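Local structure of small COPII coat GTPase SAR1 (Encephalitozoon cuniculi, 6VS4) at residues F189-I193 and P204-A208; G109-I113 and A128-V132; H71-T75 and W100-F104; F122-R126 and W167-G173. The protein belongs to the ADP-ribosylation factor family of small P-loop GTPases and holds guanosine-5'-diphosphate in this model. All coordinates share one frame; numbering follows the deposited sequence.

Contact 1: residues F189-I193 and P204-A208; sequences FYVTI and PLARA. With GDP (guanosine-5'-diphosphate), chain D.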
loop_
_atom_site.group_PDB
_atom_site.type_symbol
_atom_site.label_atom_id
_atom_site.label_comp_id
_atom_site.label_asym_id
_atom_site.label_seq_id
_atom_site.Cartn_x
_atom_site.Cartn_y
_atom_site.Cartn_z
ATOM N N PHE A 189 21.213 16.697 19.089
ATOM C CA PHE A 189 20.690 16.210 17.822
ATOM C C PHE A 189 19.860 17.302 17.160
ATOM O O PHE A 189 19.224 18.114 17.838
ATOM C CB PHE A 189 19.837 14.945 18.011
ATOM C CG PHE A 189 20.617 13.737 18.472
ATOM C CD1 PHE A 189 20.975 13.591 19.803
ATOM C CD2 PHE A 189 20.970 12.736 17.573
ATOM C CE1 PHE A 189 21.679 12.479 20.227
ATOM C CE2 PHE A 189 21.679 11.620 17.989
ATOM C CZ PHE A 189 22.030 11.488 19.319
ATOM N N TYR A 190 19.876 17.316 15.832
ATOM C CA TYR A 190 19.181 18.323 15.037
ATOM C C TYR A 190 18.039 17.644 14.292
ATOM O O TYR A 190 18.269 16.723 13.500
ATOM C CB TYR A 190 20.148 19.027 14.080
ATOM C CG TYR A 190 21.335 19.602 14.817
ATOM C CD1 TYR A 190 21.320 20.909 15.278
ATOM C CD2 TYR A 190 22.450 18.821 15.091
ATOM C CE1 TYR A 190 22.390 21.435 15.974
ATOM C CE2 TYR A 190 23.515 19.326 15.786
ATOM C CZ TYR A 190 23.486 20.639 16.226
ATOM O OH TYR A 190 24.558 21.146 16.918
ATOM N N VAL A 191 16.809 18.075 14.577
ATOM C CA VAL A 191 15.611 17.365 14.151
ATOM C C VAL A 191 14.534 18.359 13.732
ATOM O O VAL A 191 14.576 19.545 14.069
ATOM C CB VAL A 191 15.064 16.447 15.272
ATOM C CG1 VAL A 191 16.072 15.357 15.641
ATOM C CG2 VAL A 191 14.705 17.268 16.497
ATOM N N THR A 192 13.562 17.849 12.978
ATOM C CA THR A 192 12.265 18.491 12.752
ATOM C C THR A 192 11.233 17.471 13.215
ATOM O O THR A 192 10.955 16.493 12.514
ATOM C CB THR A 192 12.027 18.886 11.295
ATOM O OG1 THR A 192 12.882 19.974 10.934
ATOM C CG2 THR A 192 10.585 19.316 11.096
ATOM N N ILE A 193 10.690 17.693 14.412
ATOM C CA ILE A 193 9.846 16.691 15.043
ATOM C C ILE A 193 8.552 16.509 14.264
ATOM O O ILE A 193 7.994 15.409 14.233
ATOM C CB ILE A 193 9.608 17.085 16.511
ATOM C CG1 ILE A 193 10.902 16.876 17.299
ATOM C CG2 ILE A 193 8.471 16.276 17.127
ATOM C CD1 ILE A 193 10.863 17.388 18.722
ATOM N N PRO A 204 17.662 10.931 12.953
ATOM C CA PRO A 204 18.226 11.559 14.161
ATOM C C PRO A 204 17.334 11.467 15.387
ATOM O O PRO A 204 17.837 11.201 16.486
ATOM C CB PRO A 204 18.461 13.014 13.720
ATOM C CG PRO A 204 17.634 13.200 12.489
ATOM C CD PRO A 204 17.643 11.861 11.813
ATOM N N LEU A 205 16.030 11.691 15.238
ATOM C CA LEU A 205 15.138 11.607 16.391
ATOM C C LEU A 205 15.209 10.228 17.036
ATOM O O LEU A 205 15.354 10.110 18.261
ATOM C CB LEU A 205 13.708 11.944 15.973
ATOM C CG LEU A 205 12.684 12.018 17.099
ATOM C CD1 LEU A 205 13.080 13.097 18.126
ATOM C CD2 LEU A 205 11.283 12.261 16.540
ATOM N N ALA A 206 15.140 9.166 16.219
ATOM C CA ALA A 206 15.221 7.809 16.761
ATOM C C ALA A 206 16.618 7.498 17.288
ATOM O O ALA A 206 16.760 6.823 18.316
ATOM C CB ALA A 206 14.823 6.786 15.697
ATOM N N ARG A 207 17.665 7.999 16.621
ATOM C CA ARG A 207 19.011 7.763 17.136
ATOM C C ARG A 207 19.235 8.480 18.462
ATOM O O ARG A 207 20.016 8.005 19.297
ATOM C CB ARG A 207 20.068 8.195 16.122
ATOM C CG ARG A 207 20.176 7.273 14.917
ATOM C CD ARG A 207 21.404 7.590 14.083
ATOM N NE ARG A 207 21.769 9.003 14.163
ATOM C CZ ARG A 207 21.486 9.905 13.230
ATOM N NH1 ARG A 207 20.830 9.550 12.137
ATOM N NH2 ARG A 207 21.867 11.165 13.393
ATOM N N ALA A 208 18.540 9.603 18.683
ATOM C CA ALA A 208 18.645 10.292 19.965
ATOM C C ALA A 208 18.110 9.420 21.094
ATOM O O ALA A 208 18.719 9.340 22.166
ATOM C CB ALA A 208 17.908 11.630 19.911
HETATM P PB GDP D . 5.303 22.685 24.003
HETATM O O1B GDP D . 4.909 24.002 24.697
HETATM O O2B GDP D . 4.506 21.516 24.500
HETATM O O3B GDP D . 6.818 22.513 24.134
HETATM O O3A GDP D . 5.050 22.886 22.447
HETATM P PA GDP D . 4.183 22.117 21.363
HETATM O O1A GDP D . 2.728 22.466 21.632
HETATM O O2A GDP D . 4.517 20.679 21.321
HETATM O "O5'" GDP D . 4.562 22.828 19.985
HETATM C "C5'" GDP D . 4.282 24.211 19.683
HETATM C "C4'" GDP D . 4.142 24.377 18.190
HETATM O "O4'" GDP D . 5.399 24.059 17.550
HETATM C "C3'" GDP D . 3.073 23.503 17.525
HETATM O "O3'" GDP D . 2.247 24.261 16.648
HETATM C "C2'" GDP D . 3.894 22.458 16.763
HETATM O "O2'" GDP D . 3.220 22.034 15.586
HETATM C "C1'" GDP D . 5.132 23.272 16.408
HETATM N N9 GDP D . 6.324 22.464 16.105
HETATM C C8 GDP D . 6.878 21.459 16.855
HETATM N N7 GDP D . 7.938 20.922 16.295
HETATM C C5 GDP D . 8.083 21.612 15.102
HETATM C C6 GDP D . 9.027 21.464 14.028
HETATM O O6 GDP D . 9.979 20.691 13.974
HETATM N N1 GDP D . 8.783 22.346 12.995
HETATM C C2 GDP D . 7.783 23.282 12.978
HETATM N N2 GDP D . 7.703 24.061 11.897
HETATM N N3 GDP D . 6.908 23.437 13.966
HETATM C C4 GDP D . 7.102 22.570 14.978
#
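Where edge strand 186-190 runs out into the guanine-binding loop, Phe189, Val191 and Ile193 pack on the opening turn of helix 204-223 through Ala208, Pro204 and Leu205. Phe189 lays its ring over the helix: Ala208 CB stands 3.7 Å from the centroid of the Phe189 ring, 14° off the ring normal, a CH-pi contact close to the middle of the face. Obliquely to the same ring, Pro204 O, the carbonyl that takes the backbone N-H of Ala208, lies 3.7 Å from Phe189 CD2. Val191 has CG1 beside its backbone N (chi1 -63°), and this branch does the touching, 3.9 Å from Pro204 CB and 3.7 Å from Leu205 N; the valine and proline side chains run alongside each other, pointing opposite ways. In this P-loop fold the strand is paired with strand 141-146 through the backbone of Phe189, and its end delivers the loop to the base of GDP. Ile193 N makes a weak, bent hydrogen bond of 3.1 Å to GDP O6 and also bonds Asn146 OD1. Next to it Thr192 CG2 lies 3.2 Å from GDP O6, while Thr192 OG1 turns to Asp149 OD1, an atom that itself bonds GDP. Behind the loop, Ile193 CG1 meets Leu205 CD1 more loosely, at 4.4 Å, and both side chains also touch Leu55 of helix 52-59.

Contact 2: residues G109-I113 and A128-V132; sequences GIVFI and AYETV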
loop_
_atom_site.group_PDB
_atom_site.type_symbol
_atom_site.label_atom_id
_atom_site.label_comp_id
_atom_site.label_asym_id
_atom_site.label_seq_id
_atom_site.Cartn_x
_atom_site.Cartn_y
_atom_site.Cartn_z
ATOM N N GLY A 109 16.501 9.738 32.678
ATOM C CA GLY A 109 17.040 10.420 31.519
ATOM C C GLY A 109 16.236 11.660 31.217
ATOM O O GLY A 109 15.090 11.803 31.650
ATOM N N ILE A 110 16.851 12.557 30.459
ATOM C CA ILE A 110 16.248 13.836 30.126
ATOM C C ILE A 110 16.281 14.030 28.618
ATOM O O ILE A 110 17.294 13.752 27.965
ATOM C CB ILE A 110 16.959 14.997 30.856
ATOM C CG1 ILE A 110 16.652 14.918 32.353
ATOM C CG2 ILE A 110 16.545 16.339 30.264
ATOM C CD1 ILE A 110 17.600 15.684 33.220
ATOM N N VAL A 111 15.161 14.486 28.070
ATOM C CA VAL A 111 15.080 14.980 26.704
ATOM C C VAL A 111 14.829 16.481 26.791
ATOM O O VAL A 111 13.753 16.921 27.214
ATOM C CB VAL A 111 13.986 14.256 25.909
ATOM C CG1 VAL A 111 13.895 14.786 24.492
ATOM C CG2 VAL A 111 14.271 12.777 25.901
ATOM N N PHE A 112 15.828 17.270 26.412
ATOM C CA PHE A 112 15.744 18.722 26.446
ATOM C C PHE A 112 15.576 19.234 25.020
ATOM O O PHE A 112 16.407 18.939 24.152
ATOM C CB PHE A 112 16.989 19.327 27.096
ATOM C CG PHE A 112 16.855 20.790 27.404
ATOM C CD1 PHE A 112 17.154 21.745 26.447
ATOM C CD2 PHE A 112 16.426 21.214 28.650
ATOM C CE1 PHE A 112 17.029 23.103 26.733
ATOM C CE2 PHE A 112 16.297 22.570 28.941
ATOM C CZ PHE A 112 16.600 23.513 27.982
ATOM N N ILE A 113 14.503 19.989 24.781
ATOM C CA ILE A 113 14.109 20.411 23.441
ATOM C C ILE A 113 14.243 21.924 23.317
ATOM O O ILE A 113 13.774 22.669 24.189
ATOM C CB ILE A 113 12.676 19.961 23.123
ATOM C CG1 ILE A 113 12.560 18.445 23.316
ATOM C CG2 ILE A 113 12.314 20.341 21.709
ATOM C CD1 ILE A 113 11.214 17.863 22.904
ATOM N N ALA A 128 16.826 27.975 31.452
ATOM C CA ALA A 128 16.151 26.689 31.612
ATOM C C ALA A 128 17.159 25.545 31.602
ATOM O O ALA A 128 17.086 24.640 32.440
ATOM C CB ALA A 128 15.099 26.494 30.518
ATOM N N TYR A 129 18.130 25.588 30.683
ATOM C CA TYR A 129 19.135 24.529 30.619
ATOM C C TYR A 129 20.018 24.523 31.856
ATOM O O TYR A 129 20.322 23.454 32.401
ATOM C CB TYR A 129 19.988 24.674 29.362
ATOM C CG TYR A 129 20.966 23.534 29.171
ATOM C CD1 TYR A 129 20.529 22.267 28.791
ATOM C CD2 TYR A 129 22.326 23.726 29.363
ATOM C CE1 TYR A 129 21.427 21.227 28.617
ATOM C CE2 TYR A 129 23.227 22.694 29.187
ATOM C CZ TYR A 129 22.775 21.449 28.814
ATOM O OH TYR A 129 23.683 20.431 28.642
ATOM N N GLU A 130 20.439 25.704 32.312
ATOM C CA GLU A 130 21.226 25.788 33.535
ATOM C C GLU A 130 20.443 25.255 34.725
ATOM O O GLU A 130 21.003 24.574 35.593
ATOM C CB GLU A 130 21.669 27.235 33.778
ATOM N N THR A 131 19.139 25.543 34.777
ATOM C CA THR A 131 18.307 25.007 35.848
ATOM C C THR A 131 18.351 23.481 35.867
ATOM O O THR A 131 18.518 22.871 36.930
ATOM C CB THR A 131 16.862 25.483 35.680
ATOM O OG1 THR A 131 16.806 26.910 35.704
ATOM C CG2 THR A 131 15.993 24.940 36.787
ATOM N N VAL A 132 18.241 22.853 34.691
ATOM C CA VAL A 132 18.222 21.393 34.608
ATOM C C VAL A 132 19.533 20.805 35.118
ATOM O O VAL A 132 19.538 19.873 35.930
ATOM C CB VAL A 132 17.928 20.936 33.167
ATOM C CG1 VAL A 132 18.065 19.426 33.053
ATOM C CG2 VAL A 132 16.541 21.387 32.734
#
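The Phe112 ring takes the edge of Tyr129 on one of its faces: Tyr129 CD1 hangs 4.0 Å above the plane of the Phe112 ring, over its centre. With centroids of the Phe112 and Tyr129 rings 5.3 Å apart and planes at 78°, this is a T-shaped pair in which phenylalanine offers the face and tyrosine the edge. The far end of the Phe112 ring runs up to the helix itself, CZ lying 3.7 Å from Tyr129 N and 4.2 Å from Ala128 CB. Val132 approaches obliquely, with CG2 4.0 Å from Phe112 CE2. Its other branch, CG1, meets Ile110 CD1 at 3.8 Å.

Phe112 gets this far because CG is anti to its own backbone N (chi1 -169°), which sends the ring straight out from the sheet and bridges an axis separation of 10.6 Å. Strand 109-115 and helix 122-135 are the first two elements of a beta-alpha-beta unit completed by strand 141-146; the two segments run antiparallel, at 168°. Alternation along the strand puts Ile110 and Phe112 on this helix, while Val111 and Ile113 touch helix 52-59 instead. Ile174 also touches both aromatic rings.

No hydrogen bond crosses between the segments, and all five touching residues are buried, so helix and strand are held together here by apolar packing and one aromatic pair, without a directional polar bond between them.

Contact 3: residues H71-T75 and W100-F104; sequences HHPST and WRDYF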
loop_
_atom_site.group_PDB
_atom_site.type_symbol
_atom_site.label_atom_id
_atom_site.label_comp_id
_atom_site.label_asym_id
_atom_site.label_seq_id
_atom_site.Cartn_x
_atom_site.Cartn_y
_atom_site.Cartn_z
ATOM N N HIS A 71 -2.007 18.454 38.184
ATOM C CA HIS A 71 -2.682 19.639 38.680
ATOM C C HIS A 71 -1.955 20.936 38.340
ATOM O O HIS A 71 -2.600 21.985 38.244
ATOM C CB HIS A 71 -2.979 19.437 40.159
ATOM C CG HIS A 71 -3.841 18.226 40.386
ATOM N ND1 HIS A 71 -4.961 17.973 39.619
ATOM C CD2 HIS A 71 -3.711 17.164 41.219
ATOM C CE1 HIS A 71 -5.506 16.831 39.999
ATOM N NE2 HIS A 71 -4.767 16.319 40.967
ATOM N N HIS A 72 -0.640 20.897 38.138
ATOM C CA HIS A 72 0.033 22.075 37.602
ATOM C C HIS A 72 -0.204 22.144 36.095
ATOM O O HIS A 72 -0.019 21.142 35.400
ATOM C CB HIS A 72 1.530 22.018 37.884
ATOM C CG HIS A 72 2.192 23.362 37.928
ATOM N ND1 HIS A 72 2.267 24.187 36.826
ATOM C CD2 HIS A 72 2.826 24.014 38.932
ATOM C CE1 HIS A 72 2.905 25.297 37.153
ATOM N NE2 HIS A 72 3.256 25.216 38.424
ATOM N N PRO A 73 -0.582 23.307 35.551
ATOM C CA PRO A 73 -0.769 23.412 34.090
ATOM C C PRO A 73 0.513 23.292 33.280
ATOM O O PRO A 73 0.432 23.128 32.057
ATOM C CB PRO A 73 -1.403 24.800 33.914
ATOM C CG PRO A 73 -1.040 25.550 35.154
ATOM C CD PRO A 73 -1.005 24.532 36.253
ATOM N N SER A 74 1.688 23.417 33.898
ATOM C CA SER A 74 2.946 23.326 33.165
ATOM C C SER A 74 3.430 21.895 32.964
ATOM O O SER A 74 4.433 21.699 32.268
ATOM C CB SER A 74 4.037 24.127 33.885
ATOM O OG SER A 74 3.684 25.496 34.000
ATOM N N THR A 75 2.760 20.902 33.546
ATOM C CA THR A 75 3.232 19.525 33.523
ATOM C C THR A 75 2.262 18.610 32.787
ATOM O O THR A 75 1.056 18.868 32.717
ATOM C CB THR A 75 3.446 18.977 34.940
ATOM O OG1 THR A 75 2.193 18.919 35.629
ATOM C CG2 THR A 75 4.400 19.872 35.714
ATOM N N TRP A 100 10.551 22.100 41.562
ATOM C CA TRP A 100 10.516 20.934 40.687
ATOM C C TRP A 100 11.488 19.847 41.120
ATOM O O TRP A 100 11.628 18.847 40.409
ATOM C CB TRP A 100 10.881 21.325 39.243
ATOM C CG TRP A 100 10.041 22.373 38.582
ATOM C CD1 TRP A 100 10.455 23.603 38.158
ATOM C CD2 TRP A 100 8.652 22.282 38.251
ATOM N NE1 TRP A 100 9.409 24.286 37.588
ATOM C CE2 TRP A 100 8.289 23.498 37.637
ATOM C CE3 TRP A 100 7.678 21.297 38.423
ATOM C CZ2 TRP A 100 6.995 23.750 37.192
ATOM C CZ3 TRP A 100 6.399 21.550 37.983
ATOM C CH2 TRP A 100 6.067 22.762 37.373
ATOM N N ARG A 101 12.143 20.010 42.273
ATOM C CA ARG A 101 13.213 19.092 42.652
ATOM C C ARG A 101 12.707 17.652 42.738
ATOM O O ARG A 101 13.422 16.713 42.369
ATOM C CB ARG A 101 13.847 19.561 43.967
ATOM C CG ARG A 101 13.574 18.714 45.198
ATOM C CD ARG A 101 13.331 19.588 46.436
ATOM N NE ARG A 101 12.186 20.476 46.253
ATOM C CZ ARG A 101 11.015 20.322 46.867
ATOM N NH1 ARG A 101 10.025 21.172 46.631
ATOM N NH2 ARG A 101 10.833 19.325 47.724
ATOM N N ASP A 102 11.462 17.463 43.183
ATOM C CA ASP A 102 10.928 16.115 43.339
ATOM C C ASP A 102 10.863 15.380 42.005
ATOM O O ASP A 102 10.992 14.149 41.968
ATOM C CB ASP A 102 9.543 16.172 43.985
ATOM C CG ASP A 102 9.600 16.582 45.441
ATOM O OD1 ASP A 102 10.662 16.384 46.068
ATOM O OD2 ASP A 102 8.585 17.097 45.958
ATOM N N TYR A 103 10.670 16.110 40.902
ATOM C CA TYR A 103 10.590 15.476 39.591
ATOM C C TYR A 103 11.911 14.862 39.149
ATOM O O TYR A 103 11.920 14.054 38.215
ATOM C CB TYR A 103 10.133 16.492 38.541
ATOM C CG TYR A 103 8.681 16.883 38.653
ATOM C CD1 TYR A 103 7.725 16.275 37.856
ATOM C CD2 TYR A 103 8.260 17.842 39.566
ATOM C CE1 TYR A 103 6.389 16.612 37.951
ATOM C CE2 TYR A 103 6.922 18.194 39.667
ATOM C CZ TYR A 103 5.992 17.571 38.853
ATOM O OH TYR A 103 4.654 17.893 38.931
ATOM N N PHE A 104 13.023 15.228 39.780
ATOM C CA PHE A 104 14.321 14.684 39.414
ATOM C C PHE A 104 14.782 13.572 40.350
ATOM O O PHE A 104 15.903 13.075 40.197
ATOM C CB PHE A 104 15.365 15.804 39.358
ATOM C CG PHE A 104 15.082 16.844 38.297
ATOM C CD1 PHE A 104 14.163 17.861 38.523
ATOM C CD2 PHE A 104 15.716 16.792 37.066
ATOM C CE1 PHE A 104 13.898 18.814 37.552
ATOM C CE2 PHE A 104 15.454 17.745 36.086
ATOM C CZ PHE A 104 14.542 18.751 36.327
#
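A small aromatic contact at the surface joins two loops: His72 and Thr75, in the turn that leads into strand 75-80, whose first residue is Thr75, meet Trp100 and Tyr103, which lie in the connection between strands 83-90 and 109-115. Trp100 drives the corner of its six-membered ring at the imidazole, CH2 standing 3.8 Å above the plane of the His72 ring and over its centre. The pair is edge-to-face, though well tilted, with planes at 53° and centroids of the His72 ring and the Trp100 six-membered ring 5.0 Å apart. The imidazole cannot easily swivel, since Ser74 N donates a nearly straight bond (3.1 Å, 163°) to His72 ND1, arriving in the plane of the ring. His72 to Thr75 form a type I beta turn, and by sequence and position this turn is consistent with the first switch region of the family, while the segment with Trp100 probably lies in or at the end of the second; the side chain of Ser74 is about 8 Å from the magnesium ion. Thr75 adds a methyl to the contact. Its CG2 packs 3.5 Å from Trp100 CZ3 and 3.8 Å from Tyr103 OH, touching the ends of both aromatic side chains. A chi1 of 64° puts Thr75 OG1 between the backbone N and the carbonyl carbon and leaves CG2 to make the contact; OG1 bonds Thr70 OG1. Tyr103 rests on Gln86 and Ile88 of strand 83-90, and Gln86 touches Thr75 as well.

Contact 4: residues F122-R126 and W167-G173; sequences FQEVR and WLSQETG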
loop_
_atom_site.group_PDB
_atom_site.type_symbol
_atom_site.label_atom_id
_atom_site.label_comp_id
_atom_site.label_asym_id
_atom_site.label_seq_id
_atom_site.Cartn_x
_atom_site.Cartn_y
_atom_site.Cartn_z
ATOM N N PHE A 122 16.395 32.817 23.516
ATOM C CA PHE A 122 17.557 31.989 23.820
ATOM C C PHE A 122 18.071 32.220 25.233
ATOM O O PHE A 122 18.730 31.337 25.793
ATOM C CB PHE A 122 18.677 32.252 22.812
ATOM C CG PHE A 122 18.565 31.436 21.554
ATOM C CD1 PHE A 122 17.581 30.473 21.424
ATOM C CD2 PHE A 122 19.443 31.635 20.499
ATOM C CE1 PHE A 122 17.476 29.714 20.260
ATOM C CE2 PHE A 122 19.345 30.884 19.336
ATOM C CZ PHE A 122 18.360 29.926 19.215
ATOM N N GLN A 123 17.794 33.388 25.813
ATOM C CA GLN A 123 18.193 33.642 27.192
ATOM C C GLN A 123 17.381 32.796 28.166
ATOM O O GLN A 123 17.931 32.268 29.140
ATOM C CB GLN A 123 18.052 35.129 27.509
ATOM C CG GLN A 123 18.661 35.526 28.840
ATOM C CD GLN A 123 20.131 35.167 28.935
ATOM O OE1 GLN A 123 20.853 35.181 27.940
ATOM N NE2 GLN A 123 20.581 34.844 30.141
ATOM N N GLU A 124 16.078 32.644 27.918
ATOM C CA GLU A 124 15.290 31.705 28.713
ATOM C C GLU A 124 15.813 30.286 28.559
ATOM O O GLU A 124 15.887 29.537 29.539
ATOM C CB GLU A 124 13.819 31.747 28.304
ATOM C CG GLU A 124 13.148 33.091 28.390
ATOM C CD GLU A 124 11.670 32.992 28.079
ATOM O OE1 GLU A 124 11.034 32.024 28.546
ATOM O OE2 GLU A 124 11.149 33.872 27.363
ATOM N N VAL A 125 16.182 29.899 27.336
ATOM C CA VAL A 125 16.643 28.533 27.095
ATOM C C VAL A 125 17.893 28.243 27.912
ATOM O O VAL A 125 18.002 27.195 28.558
ATOM C CB VAL A 125 16.891 28.297 25.594
ATOM C CG1 VAL A 125 17.538 26.939 25.375
ATOM C CG2 VAL A 125 15.588 28.402 24.809
ATOM N N ARG A 126 18.850 29.171 27.906
ATOM C CA ARG A 126 20.088 28.924 28.637
ATOM C C ARG A 126 19.829 28.870 30.136
ATOM O O ARG A 126 20.448 28.071 30.848
ATOM C CB ARG A 126 21.148 29.969 28.264
ATOM C CG ARG A 126 21.301 31.158 29.179
ATOM C CD ARG A 126 22.507 31.981 28.734
ATOM N NE ARG A 126 23.742 31.201 28.816
ATOM C CZ ARG A 126 24.740 31.285 27.944
ATOM N NH1 ARG A 126 24.646 32.105 26.907
ATOM N NH2 ARG A 126 25.823 30.534 28.101
ATOM N N TRP A 167 27.106 28.592 16.869
ATOM C CA TRP A 167 26.333 29.734 17.354
ATOM C C TRP A 167 25.195 29.292 18.270
ATOM O O TRP A 167 24.909 29.956 19.273
ATOM C CB TRP A 167 25.795 30.537 16.172
ATOM C CG TRP A 167 24.963 31.721 16.545
ATOM C CD1 TRP A 167 25.402 32.918 17.053
ATOM C CD2 TRP A 167 23.538 31.824 16.454
ATOM N NE1 TRP A 167 24.338 33.761 17.267
ATOM C CE2 TRP A 167 23.183 33.116 16.905
ATOM C CE3 TRP A 167 22.527 30.954 16.018
ATOM C CZ2 TRP A 167 21.858 33.552 16.943
ATOM C CZ3 TRP A 167 21.211 31.388 16.059
ATOM C CH2 TRP A 167 20.889 32.675 16.522
ATOM N N LEU A 168 24.529 28.181 17.938
ATOM C CA LEU A 168 23.471 27.667 18.804
ATOM C C LEU A 168 24.025 27.289 20.169
ATOM O O LEU A 168 23.442 27.628 21.205
ATOM C CB LEU A 168 22.789 26.462 18.157
ATOM C CG LEU A 168 21.843 26.733 16.995
ATOM C CD1 LEU A 168 21.287 25.417 16.483
ATOM C CD2 LEU A 168 20.726 27.661 17.433
ATOM N N SER A 169 25.155 26.580 20.185
ATOM C CA SER A 169 25.768 26.209 21.455
ATOM C C SER A 169 26.221 27.440 22.230
ATOM O O SER A 169 26.122 27.474 23.463
ATOM C CB SER A 169 26.937 25.257 21.213
ATOM O OG SER A 169 26.473 23.937 20.970
ATOM N N GLN A 170 26.707 28.469 21.525
ATOM C CA GLN A 170 27.176 29.678 22.201
ATOM C C GLN A 170 26.025 30.419 22.870
ATOM O O GLN A 170 26.168 30.915 23.990
ATOM C CB GLN A 170 27.892 30.597 21.208
ATOM C CG GLN A 170 28.267 31.949 21.786
ATOM C CD GLN A 170 28.942 32.863 20.778
ATOM O OE1 GLN A 170 30.058 33.332 21.000
ATOM N NE2 GLN A 170 28.254 33.154 19.687
ATOM N N GLU A 171 24.862 30.469 22.215
ATOM C CA GLU A 171 23.751 31.268 22.720
ATOM C C GLU A 171 22.946 30.548 23.797
ATOM O O GLU A 171 22.345 31.213 24.645
ATOM C CB GLU A 171 22.824 31.661 21.566
ATOM C CG GLU A 171 23.456 32.580 20.530
ATOM C CD GLU A 171 23.661 33.995 21.045
ATOM O OE1 GLU A 171 24.826 34.451 21.117
ATOM O OE2 GLU A 171 22.653 34.647 21.391
ATOM N N THR A 172 22.918 29.211 23.797
ATOM C CA THR A 172 22.150 28.469 24.792
ATOM C C THR A 172 23.012 27.880 25.898
ATOM O O THR A 172 22.466 27.390 26.891
ATOM C CB THR A 172 21.348 27.326 24.142
ATOM O OG1 THR A 172 22.242 26.321 23.652
ATOM C CG2 THR A 172 20.489 27.841 23.002
ATOM N N GLY A 173 24.333 27.881 25.742
ATOM C CA GLY A 173 25.190 27.264 26.729
ATOM C C GLY A 173 25.216 25.755 26.685
ATOM O O GLY A 173 25.870 25.138 27.537
#
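Phe122 carries CG beside its backbone N, anti to the carbonyl carbon (chi1 -86°), and a chi2 of -5° turns the ring so that it enters the helix opposite as a knob among Trp167, Leu168, Glu171 and Thr172. Trp167 CH2 comes to the ring's edge, 3.7 Å from Phe122 CE2, the two rings being oblique to each other. Leu168 CD2 is 3.7 Å from Phe122 CZ, Glu171 CB presses to 3.5 Å from Phe122 CD2, and Thr172 CG2 lies over one face, toward its rim. That same methyl touches Val125 CG1 at 3.9 Å. In helices 122-135 and 162-172, two of the outer helices of this GTPase fold, segments 122-126 and 167-172 cross at -71°, packing closest where helix 162-172 ends. At that end Arg126 CA makes a CA-H...O contact of 3.3 Å with Thr172 O. Bent at chi3, the arginine folds over the helix terminus: NH1 gives a weak hydrogen bond of 3.5 Å to Gln170 O, and Gly173 N lies over one face of the guanidinium. Gly173, the first residue past the helix, has positive phi, and its CA lies near Arg126 NH2. Thr172 OG1 bonds back to Leu168 O at 3.0 Å, the carbonyl accepting Thr172 N from its opposite face.

Contacts 2 and 4 share helix 122-135 and lie 12 Å apart between centres; they touch where Phe112 CZ comes 4.0 Å from Val125 O. Contact 1 meets both of them by packing: Ile193 CD1 is 4.2 Å from Ile113 CD1, and Tyr190 CE1 is 4.2 Å from Leu168 CD1. Contact 3 reaches the others through contact 2, where Phe104 CE2 lies 4.1 Å from Ile110 CD1, and its centre is about 25 Å from that of contact 1. Their relation to the ligand differs: contact 1 touches the guanine of GDP, whereas the Ser74 side chain of contact 3 stays about 9 Å from GDP and about 8 Å from the magnesium ion.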